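Local coordinates for peptidase S8 and S53, subtilisin, kexin, sedolisin (Mycobacterium smegmatis, PDB 4KG7), which is a subtilisin-like serine protease (mycosin MycP3) of the mycobacterial ESX-3 type VII secretion system, probably cleaving peptide bonds by the charge-relay mechanism of subtilases, at residues A[169-178]-A[201-212]; A[346-354]-A[365-376]. All blocks are in the same frame, centred on the assembly; numbering follows the deposited sequence.

Contact 1 of 2, residues A[169-178]-A[201-212]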
loop_
_atom_site.group_PDB
_atom_site.type_symbol
_atom_site.label_atom_id
_atom_site.label_comp_id
_atom_site.label_asym_id
_atom_site.label_seq_id
_atom_site.Cartn_x
_atom_site.Cartn_y
_atom_site.Cartn_z
ATOM N N ALA A 169 -5.510 9.280 -9.843
ATOM C CA ALA A 169 -5.684 8.878 -11.250
ATOM C C ALA A 169 -5.695 10.081 -12.143
ATOM O O ALA A 169 -5.035 10.087 -13.193
ATOM C CB ALA A 169 -6.969 8.073 -11.425
ATOM N N ASP A 170 -6.427 11.117 -11.752
ATOM C CA ASP A 170 -6.540 12.311 -12.591
ATOM C C ASP A 170 -5.255 13.093 -12.666
ATOM O O ASP A 170 -5.050 13.808 -13.646
ATOM C CB ASP A 170 -7.694 13.190 -12.126
ATOM C CG ASP A 170 -9.018 12.618 -12.492
ATOM O OD1 ASP A 170 -9.066 11.638 -13.279
ATOM O OD2 ASP A 170 -10.041 13.152 -12.016
ATOM N N MET A 171 -4.401 12.967 -11.653
ATOM C CA MET A 171 -3.036 13.545 -11.690
ATOM C C MET A 171 -2.039 12.745 -12.551
ATOM O O MET A 171 -0.875 13.154 -12.687
ATOM C CB MET A 171 -2.490 13.727 -10.274
ATOM C CG MET A 171 -3.183 14.845 -9.509
ATOM S SD MET A 171 -2.509 15.030 -7.852
ATOM C CE MET A 171 -0.991 15.898 -8.202
ATOM N N GLY A 172 -2.476 11.646 -13.150
ATOM C CA GLY A 172 -1.663 10.896 -14.090
ATOM C C GLY A 172 -0.916 9.707 -13.501
ATOM O O GLY A 172 -0.048 9.126 -14.164
ATOM N N ALA A 173 -1.228 9.332 -12.273
ATOM C CA ALA A 173 -0.618 8.164 -11.682
ATOM C C ALA A 173 -0.865 6.915 -12.493
ATOM O O ALA A 173 -2.017 6.606 -12.807
ATOM C CB ALA A 173 -1.129 7.942 -10.269
ATOM N N ARG A 174 0.231 6.211 -12.786
ATOM C CA ARG A 174 0.253 4.914 -13.446
ATOM C C ARG A 174 0.116 3.754 -12.464
ATOM O O ARG A 174 -0.315 2.655 -12.832
ATOM C CB ARG A 174 1.594 4.775 -14.177
ATOM C CG ARG A 174 1.788 5.763 -15.303
ATOM C CD ARG A 174 1.171 5.212 -16.572
ATOM N NE ARG A 174 2.118 4.334 -17.252
ATOM C CZ ARG A 174 1.848 3.529 -18.279
ATOM N NH1 ARG A 174 0.622 3.414 -18.757
ATOM N NH2 ARG A 174 2.832 2.804 -18.811
ATOM N N VAL A 175 0.548 3.983 -11.232
ATOM C CA VAL A 175 0.458 3.018 -10.140
ATOM C C VAL A 175 -0.041 3.829 -8.969
ATOM O O VAL A 175 0.425 4.962 -8.770
ATOM C CB VAL A 175 1.842 2.383 -9.809
ATOM C CG1 VAL A 175 1.729 1.387 -8.673
ATOM C CG2 VAL A 175 2.447 1.724 -11.049
ATOM N N ILE A 176 -1.003 3.288 -8.211
ATOM C CA ILE A 176 -1.551 3.968 -7.046
ATOM C C ILE A 176 -1.364 3.007 -5.866
ATOM O O ILE A 176 -1.919 1.897 -5.856
ATOM C CB ILE A 176 -3.044 4.280 -7.254
ATOM C CG1 ILE A 176 -3.214 5.313 -8.363
ATOM C CG2 ILE A 176 -3.655 4.812 -5.957
ATOM C CD1 ILE A 176 -4.653 5.555 -8.810
ATOM N N ASN A 177 -0.588 3.437 -4.881
ATOM C CA ASN A 177 -0.222 2.643 -3.721
ATOM C C ASN A 177 -1.048 3.028 -2.500
ATOM O O ASN A 177 -1.069 4.206 -2.109
ATOM C CB ASN A 177 1.268 2.813 -3.413
ATOM C CG ASN A 177 1.721 1.888 -2.310
ATOM O OD1 ASN A 177 2.101 0.747 -2.543
ATOM N ND2 ASN A 177 1.644 2.357 -1.092
ATOM N N ILE A 178 -1.695 2.029 -1.902
ATOM C CA ILE A 178 -2.549 2.220 -0.742
ATOM C C ILE A 178 -2.058 1.263 0.343
ATOM O O ILE A 178 -2.532 0.137 0.481
ATOM C CB ILE A 178 -4.038 2.000 -1.085
ATOM C CG1 ILE A 178 -4.464 2.815 -2.311
ATOM C CG2 ILE A 178 -4.937 2.291 0.109
ATOM C CD1 ILE A 178 -5.816 2.461 -2.892
ATOM N N TYR A 201 -13.056 3.485 -11.745
ATOM C CA TYR A 201 -12.635 4.618 -12.580
ATOM C C TYR A 201 -11.131 4.673 -12.760
ATOM O O TYR A 201 -10.594 4.773 -13.873
ATOM C CB TYR A 201 -13.155 5.910 -11.971
ATOM C CG TYR A 201 -12.636 7.175 -12.610
ATOM C CD1 TYR A 201 -13.103 7.591 -13.834
ATOM C CD2 TYR A 201 -11.645 7.921 -11.997
ATOM C CE1 TYR A 201 -12.622 8.742 -14.422
ATOM C CE2 TYR A 201 -11.164 9.097 -12.550
ATOM C CZ TYR A 201 -11.643 9.491 -13.788
ATOM O OH TYR A 201 -11.225 10.640 -14.395
ATOM N N ALA A 202 -10.420 4.554 -11.646
ATOM C CA ALA A 202 -8.971 4.644 -11.675
ATOM C C ALA A 202 -8.355 3.444 -12.382
ATOM O O ALA A 202 -7.396 3.600 -13.116
ATOM C CB ALA A 202 -8.400 4.786 -10.265
ATOM N N ALA A 203 -8.907 2.247 -12.143
ATOM C CA ALA A 203 -8.294 1.028 -12.692
ATOM C C ALA A 203 -8.590 0.798 -14.157
ATOM O O ALA A 203 -7.722 0.286 -14.842
ATOM C CB ALA A 203 -8.683 -0.190 -11.895
ATOM N N LEU A 204 -9.768 1.185 -14.619
ATOM C CA LEU A 204 -10.184 0.904 -15.999
ATOM C C LEU A 204 -10.058 2.155 -16.880
ATOM O O LEU A 204 -9.128 2.262 -17.702
ATOM C CB LEU A 204 -11.595 0.276 -16.003
ATOM C CG LEU A 204 -11.725 -1.078 -15.294
ATOM C CD1 LEU A 204 -13.097 -1.669 -15.592
ATOM C CD2 LEU A 204 -10.619 -2.043 -15.639
ATOM N N GLU A 205 -10.903 3.154 -16.654
ATOM C CA GLU A 205 -10.876 4.334 -17.496
ATOM C C GLU A 205 -9.520 5.015 -17.447
ATOM O O GLU A 205 -9.004 5.431 -18.498
ATOM C CB GLU A 205 -11.940 5.332 -17.085
ATOM C CG GLU A 205 -11.901 6.597 -17.936
ATOM C CD GLU A 205 -13.099 7.502 -17.775
ATOM O OE1 GLU A 205 -14.147 7.043 -17.267
ATOM O OE2 GLU A 205 -13.009 8.689 -18.192
ATOM N N LYS A 206 -8.925 5.131 -16.250
ATOM C CA LYS A 206 -7.622 5.782 -16.140
ATOM C C LYS A 206 -6.456 4.793 -16.178
ATOM O O LYS A 206 -5.305 5.216 -16.171
ATOM C CB LYS A 206 -7.546 6.667 -14.909
ATOM C CG LYS A 206 -8.645 7.740 -14.824
ATOM C CD LYS A 206 -8.632 8.730 -15.971
ATOM C CE LYS A 206 -7.388 9.591 -15.969
ATOM N NZ LYS A 206 -7.407 10.634 -17.052
ATOM N N ASP A 207 -6.755 3.501 -16.209
ATOM C CA ASP A 207 -5.754 2.472 -16.491
ATOM C C ASP A 207 -4.622 2.434 -15.479
ATOM O O ASP A 207 -3.478 2.120 -15.831
ATOM C CB ASP A 207 -5.177 2.633 -17.915
ATOM C CG ASP A 207 -4.367 1.406 -18.372
ATOM O OD1 ASP A 207 -4.850 0.276 -18.208
ATOM O OD2 ASP A 207 -3.262 1.604 -18.922
ATOM N N ALA A 208 -4.931 2.712 -14.209
ATOM C CA ALA A 208 -3.916 2.665 -13.148
ATOM C C ALA A 208 -3.866 1.306 -12.481
ATOM O O ALA A 208 -4.914 0.717 -12.231
ATOM C CB ALA A 208 -4.205 3.736 -12.112
ATOM N N VAL A 209 -2.654 0.828 -12.200
ATOM C CA VAL A 209 -2.477 -0.333 -11.350
ATOM C C VAL A 209 -2.596 0.120 -9.889
ATOM O O VAL A 209 -1.798 0.930 -9.415
ATOM C CB VAL A 209 -1.095 -0.982 -11.567
ATOM C CG1 VAL A 209 -0.877 -2.104 -10.561
ATOM C CG2 VAL A 209 -1.006 -1.532 -12.971
ATOM N N ILE A 210 -3.587 -0.425 -9.186
ATOM C CA ILE A 210 -3.845 -0.045 -7.810
ATOM C C ILE A 210 -3.390 -1.201 -6.927
ATOM O O ILE A 210 -3.802 -2.339 -7.111
ATOM C CB ILE A 210 -5.334 0.239 -7.542
ATOM C CG1 ILE A 210 -5.918 1.286 -8.525
ATOM C CG2 ILE A 210 -5.560 0.674 -6.095
ATOM C CD1 ILE A 210 -7.426 1.377 -8.444
ATOM N N VAL A 211 -2.523 -0.880 -6.005
ATOM C CA VAL A 211 -1.902 -1.844 -5.102
ATOM C C VAL A 211 -2.261 -1.464 -3.680
ATOM O O VAL A 211 -2.071 -0.318 -3.280
ATOM C CB VAL A 211 -0.344 -1.827 -5.264
ATOM C CG1 VAL A 211 0.336 -2.834 -4.360
ATOM C CG2 VAL A 211 0.045 -2.082 -6.703
ATOM N N ALA A 212 -2.736 -2.448 -2.908
ATOM C CA ALA A 212 -3.180 -2.222 -1.526
ATOM C C ALA A 212 -2.591 -3.253 -0.579
ATOM O O ALA A 212 -2.513 -4.437 -0.905
ATOM C CB ALA A 212 -4.714 -2.258 -1.454
HETATM O O HOH W 1 -4.588 11.740 -15.980
HETATM O O HOH W 2 -2.653 5.080 -15.422
HETATM O O HOH W 3 -1.758 4.372 -17.742
#
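Strands 175-178 and 209-212 run parallel through four successive pairs, Val175 with Val209 to Ile178 with Ala212. Their backbone ladder starts with Val209 N bonding to Arg174 O, continues with Ile176 N to Val209 O and Val211 N to Ile176 O (2.8 Å, N-H...O 175°), and ends with Ile178 N to Val211 O. CA-H...O contacts fill in between, as from Val175 CA to Val209 O at 3.2 Å.

Largely apolar packing covers both faces. Ile176, Ile178, Ile210 and Ala212 share one face, where Ile176 and Ile178 pack on helix 150-170; Ile178 CD1 lies alongside Ile210 CG2 at 3.7 Å. Ile176 places CG1 beside its backbone N (chi1 -67°), and its extended tip CD1 meets Ala208 CB at 3.8 Å and Ala202 CB. Ala169 CB sits against Ala202 CB and Lys206 CB. Val175 and Val211 touch on the other face, where helix 318-335 packs.

Polar links gather near the helix ends. Tyr201 OH donates to the syn lone pair of Asp170 OD1 (2.6 Å), the carboxylate standing perpendicular to the ring. Lys206, bent at chi2 and chi3, lays CG over one face of that ring, while NZ stays 4.2 Å from Asp170 OD1. Water 3 takes a 2.8 Å bond from Arg174 NH1 and weakly reaches Asp207 OD2, salt-bridged to Arg333, while OD1 accepts from Ala341 N; Arg174 NE bonds Gln67.

Polar groups thus join the helix ends and following turns on the more exposed side, while the largely apolar, hydrogen-bonded strands form the middle of the subtilisin-fold sheet, bringing Asn177 close to the predicted catalytic Asp73.

Contact 2 of 2, residues A[346-354]-A[365-376]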
loop_
_atom_site.group_PDB
_atom_site.type_symbol
_atom_site.label_atom_id
_atom_site.label_comp_id
_atom_site.label_asym_id
_atom_site.label_seq_id
_atom_site.Cartn_x
_atom_site.Cartn_y
_atom_site.Cartn_z
ATOM N N HIS A 346 -1.601 -9.146 -14.332
ATOM C CA HIS A 346 -1.431 -10.529 -14.778
ATOM C C HIS A 346 0.043 -10.920 -14.819
ATOM O O HIS A 346 0.431 -12.002 -14.384
ATOM C CB HIS A 346 -2.066 -10.694 -16.168
ATOM C CG HIS A 346 -1.907 -12.061 -16.759
ATOM N ND1 HIS A 346 -2.749 -13.113 -16.461
ATOM C CD2 HIS A 346 -0.996 -12.545 -17.630
ATOM C CE1 HIS A 346 -2.379 -14.174 -17.152
ATOM N NE2 HIS A 346 -1.298 -13.867 -17.840
ATOM N N ARG A 347 0.873 -10.042 -15.335
ATOM C CA ARG A 347 2.296 -10.306 -15.420
ATOM C C ARG A 347 2.901 -10.479 -14.009
ATOM O O ARG A 347 3.758 -11.328 -13.776
ATOM C CB ARG A 347 2.922 -9.150 -16.184
ATOM C CG ARG A 347 4.415 -9.176 -16.341
ATOM C CD ARG A 347 4.831 -8.146 -17.377
ATOM N NE ARG A 347 4.661 -8.633 -18.744
ATOM C CZ ARG A 347 5.575 -9.302 -19.445
ATOM N NH1 ARG A 347 6.766 -9.606 -18.924
ATOM N NH2 ARG A 347 5.280 -9.689 -20.677
ATOM N N LEU A 348 2.482 -9.623 -13.074
ATOM C CA LEU A 348 3.013 -9.693 -11.721
ATOM C C LEU A 348 2.598 -10.992 -11.063
ATOM O O LEU A 348 3.410 -11.669 -10.395
ATOM C CB LEU A 348 2.511 -8.505 -10.923
ATOM C CG LEU A 348 3.103 -7.145 -11.318
ATOM C CD1 LEU A 348 2.400 -6.042 -10.577
ATOM C CD2 LEU A 348 4.597 -7.082 -11.053
ATOM N N THR A 349 1.321 -11.342 -11.180
ATOM C CA THR A 349 0.844 -12.535 -10.473
ATOM C C THR A 349 1.290 -13.830 -11.155
ATOM O O THR A 349 1.638 -14.789 -10.486
ATOM C CB THR A 349 -0.672 -12.549 -10.265
ATOM O OG1 THR A 349 -1.332 -12.515 -11.542
ATOM C CG2 THR A 349 -1.131 -11.389 -9.430
ATOM N N THR A 350 1.298 -13.869 -12.478
ATOM C CA THR A 350 1.621 -15.129 -13.170
ATOM C C THR A 350 3.097 -15.479 -13.038
ATOM O O THR A 350 3.476 -16.647 -13.202
ATOM C CB THR A 350 1.225 -15.057 -14.656
ATOM O OG1 THR A 350 2.022 -14.099 -15.327
ATOM C CG2 THR A 350 -0.196 -14.697 -14.803
ATOM N N THR A 351 3.933 -14.495 -12.697
ATOM C CA THR A 351 5.382 -14.731 -12.537
ATOM C C THR A 351 5.841 -14.767 -11.081
ATOM O O THR A 351 7.025 -14.913 -10.814
ATOM C CB THR A 351 6.237 -13.675 -13.277
ATOM O OG1 THR A 351 6.022 -12.364 -12.720
ATOM C CG2 THR A 351 5.910 -13.654 -14.764
ATOM N N ALA A 352 4.909 -14.664 -10.152
ATOM C CA ALA A 352 5.270 -14.696 -8.725
ATOM C C ALA A 352 5.713 -16.119 -8.337
ATOM O O ALA A 352 5.456 -17.093 -9.074
ATOM C CB ALA A 352 4.099 -14.223 -7.885
ATOM N N GLN A 353 6.350 -16.232 -7.172
ATOM C CA GLN A 353 7.066 -17.463 -6.806
ATOM C C GLN A 353 6.174 -18.657 -6.602
ATOM O O GLN A 353 6.610 -19.785 -6.829
ATOM C CB GLN A 353 8.002 -17.208 -5.620
ATOM C CG GLN A 353 9.079 -16.233 -6.078
ATOM C CD GLN A 353 10.345 -16.192 -5.256
ATOM O OE1 GLN A 353 10.416 -16.723 -4.155
ATOM N NE2 GLN A 353 11.375 -15.558 -5.820
ATOM N N GLY A 354 4.915 -18.424 -6.256
ATOM C CA GLY A 354 3.951 -19.504 -6.066
ATOM C C GLY A 354 2.834 -19.538 -7.105
ATOM O O GLY A 354 1.745 -20.056 -6.844
ATOM N N ALA A 365 -0.588 -15.343 -5.198
ATOM C CA ALA A 365 0.327 -16.069 -6.078
ATOM C C ALA A 365 1.756 -16.171 -5.528
ATOM O O ALA A 365 2.640 -16.729 -6.182
ATOM C CB ALA A 365 0.315 -15.422 -7.471
ATOM N N GLY A 366 1.993 -15.670 -4.328
ATOM C CA GLY A 366 3.312 -15.793 -3.687
ATOM C C GLY A 366 4.146 -14.546 -3.850
ATOM O O GLY A 366 3.666 -13.510 -4.355
ATOM N N MET A 367 5.410 -14.626 -3.433
ATOM C CA MET A 367 6.288 -13.455 -3.461
ATOM C C MET A 367 6.508 -12.989 -4.897
ATOM O O MET A 367 6.831 -13.773 -5.793
ATOM C CB MET A 367 7.648 -13.722 -2.796
ATOM C CG MET A 367 8.521 -12.470 -2.628
ATOM S SD MET A 367 9.943 -12.905 -1.615
ATOM C CE MET A 367 10.729 -14.243 -2.489
ATOM N N VAL A 368 6.336 -11.694 -5.098
ATOM C CA VAL A 368 6.607 -11.067 -6.383
ATOM C C VAL A 368 8.029 -11.375 -6.808
ATOM O O VAL A 368 8.951 -11.472 -5.973
ATOM C CB VAL A 368 6.354 -9.538 -6.282
ATOM C CG1 VAL A 368 7.330 -8.837 -5.341
ATOM C CG2 VAL A 368 6.305 -8.861 -7.639
ATOM N N ASP A 369 8.212 -11.530 -8.116
ATOM C CA ASP A 369 9.512 -11.889 -8.677
ATOM C C ASP A 369 9.819 -10.883 -9.776
ATOM O O ASP A 369 9.428 -11.088 -10.934
ATOM C CB ASP A 369 9.510 -13.323 -9.205
ATOM C CG ASP A 369 10.879 -13.792 -9.668
ATOM O OD1 ASP A 369 11.725 -12.955 -10.084
ATOM O OD2 ASP A 369 11.087 -15.032 -9.685
ATOM N N PRO A 370 10.500 -9.779 -9.414
ATOM C CA PRO A 370 10.690 -8.699 -10.358
ATOM C C PRO A 370 11.390 -9.087 -11.659
ATOM O O PRO A 370 10.942 -8.697 -12.729
ATOM C CB PRO A 370 11.523 -7.683 -9.568
ATOM C CG PRO A 370 11.143 -7.926 -8.177
ATOM C CD PRO A 370 10.910 -9.388 -8.049
ATOM N N VAL A 371 12.463 -9.870 -11.594
ATOM C CA VAL A 371 13.186 -10.230 -12.815
ATOM C C VAL A 371 12.310 -11.096 -13.725
ATOM O O VAL A 371 12.264 -10.908 -14.943
ATOM C CB VAL A 371 14.539 -10.889 -12.508
ATOM C CG1 VAL A 371 15.120 -11.502 -13.756
ATOM C CG2 VAL A 371 15.493 -9.874 -11.886
ATOM N N ALA A 372 11.581 -12.028 -13.124
ATOM C CA ALA A 372 10.667 -12.872 -13.907
ATOM C C ALA A 372 9.588 -12.010 -14.565
ATOM O O ALA A 372 9.247 -12.202 -15.732
ATOM C CB ALA A 372 10.044 -13.925 -13.031
ATOM N N ALA A 373 9.050 -11.049 -13.813
ATOM C CA ALA A 373 8.019 -10.157 -14.359
ATOM C C ALA A 373 8.545 -9.311 -15.512
ATOM O O ALA A 373 7.825 -9.012 -16.483
ATOM C CB ALA A 373 7.439 -9.277 -13.263
ATOM N N LEU A 374 9.819 -8.952 -15.433
ATOM C CA LEU A 374 10.424 -8.101 -16.423
ATOM C C LEU A 374 10.894 -8.854 -17.647
ATOM O O LEU A 374 11.190 -8.234 -18.649
ATOM C CB LEU A 374 11.584 -7.314 -15.795
ATOM C CG LEU A 374 11.085 -6.206 -14.849
ATOM C CD1 LEU A 374 12.181 -5.794 -13.887
ATOM C CD2 LEU A 374 10.558 -4.989 -15.594
ATOM N N THR A 375 10.960 -10.180 -17.580
ATOM C CA THR A 375 11.468 -10.962 -18.707
ATOM C C THR A 375 10.488 -11.976 -19.306
ATOM O O THR A 375 10.784 -12.598 -20.335
ATOM C CB THR A 375 12.739 -11.701 -18.290
ATOM O OG1 THR A 375 12.452 -12.555 -17.190
ATOM C CG2 THR A 375 13.820 -10.722 -17.892
ATOM N N TRP A 376 9.338 -12.161 -18.676
ATOM C CA TRP A 376 8.346 -13.122 -19.150
ATOM C C TRP A 376 7.805 -12.754 -20.533
ATOM O O TRP A 376 7.605 -11.581 -20.845
ATOM C CB TRP A 376 7.199 -13.199 -18.139
ATOM C CG TRP A 376 6.102 -14.164 -18.491
ATOM C CD1 TRP A 376 6.175 -15.530 -18.512
ATOM C CD2 TRP A 376 4.751 -13.826 -18.833
ATOM N NE1 TRP A 376 4.951 -16.064 -18.865
ATOM C CE2 TRP A 376 4.063 -15.039 -19.071
ATOM C CE3 TRP A 376 4.061 -12.613 -18.974
ATOM C CZ2 TRP A 376 2.712 -15.076 -19.441
ATOM C CZ3 TRP A 376 2.716 -12.644 -19.329
ATOM C CH2 TRP A 376 2.057 -13.873 -19.564
HETATM O O HOH W 4 6.179 -11.451 -10.047
HETATM O O HOH W 5 8.947 -16.673 -10.173
#
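His346 turns its ring edge to Trp376 CH2, 3.8 Å from NE2, with the two ring planes oblique at 53°. Next in sequence, Arg347 makes the main polar grip. Its chain runs out anti to the backbone N (chi1 177°) and bends at chi3, bringing NH1 to Ala373 O at 2.7 Å, nearly in the guanidinium plane. NH1 and NH2 also both donate end-on to Trp376 O (2.9 Å from NH1), approaching from the same face of that carbonyl. Three bonds thereby fix the guanidinium across the C-terminal end of helix 370-375, and Trp376 CE3 lies over its centre.

Leu348 CD2 touches Val368 CG2 and Ala373 CB. The Thr349 carbonyl meets Ala365 CB. Thr351 OG1 donates back to Arg347 O and rests 3.4 Å from Ala373 CB, while its CG2 packs on Trp376 CB. Water 4 joins Leu348 O and Thr351 OG1 to Asp369 N; water 5 links Thr351 O to Asp369 OD2. Asp369 is itself the N-cap of helix 370-375, OD1 accepting from Ala372 N. Ala352 CB packs on Ala365 CB at 4.0 Å. Gln353 N bonds to Met367 O (2.9 Å), and its side chain lies alongside that of Met367; Gly354 N reaches Ala365 O in a weak bond.

The axes of segments 346-350 and 370-375 approach to 8.7 Å, with their N-to-C directions 131° apart. Helix 318-335 packs beneath Arg347, Leu348, Val368 and Pro370, strands 259-265 and 281-286 adjoin Leu348, and the 365-368 backbone hydrogen-bonds to strand 281-286, an outermost strand of the sheet.

Contact 1 comes first along the chain and closes before contact 2 opens; their centres lie about 20 Å apart, with nearest atoms about 5 Å from each other and not touching. Contact 1 joins two central strands of the seven-stranded parallel sheet, whereas contact 2 closes the C-terminal region against the edge marked by strand 281-286. Strand 259-265 lies between strands 209-213 and 281-286. Helices 318-335 and 341-350 bridge the pair: both pack on Val209 of contact 1, and both take part in or border contact 2. The central sheet and the C-terminal region of the subtilisin-like fold are thus linked through shared helices, with contact 2 away from the predicted catalytic residues.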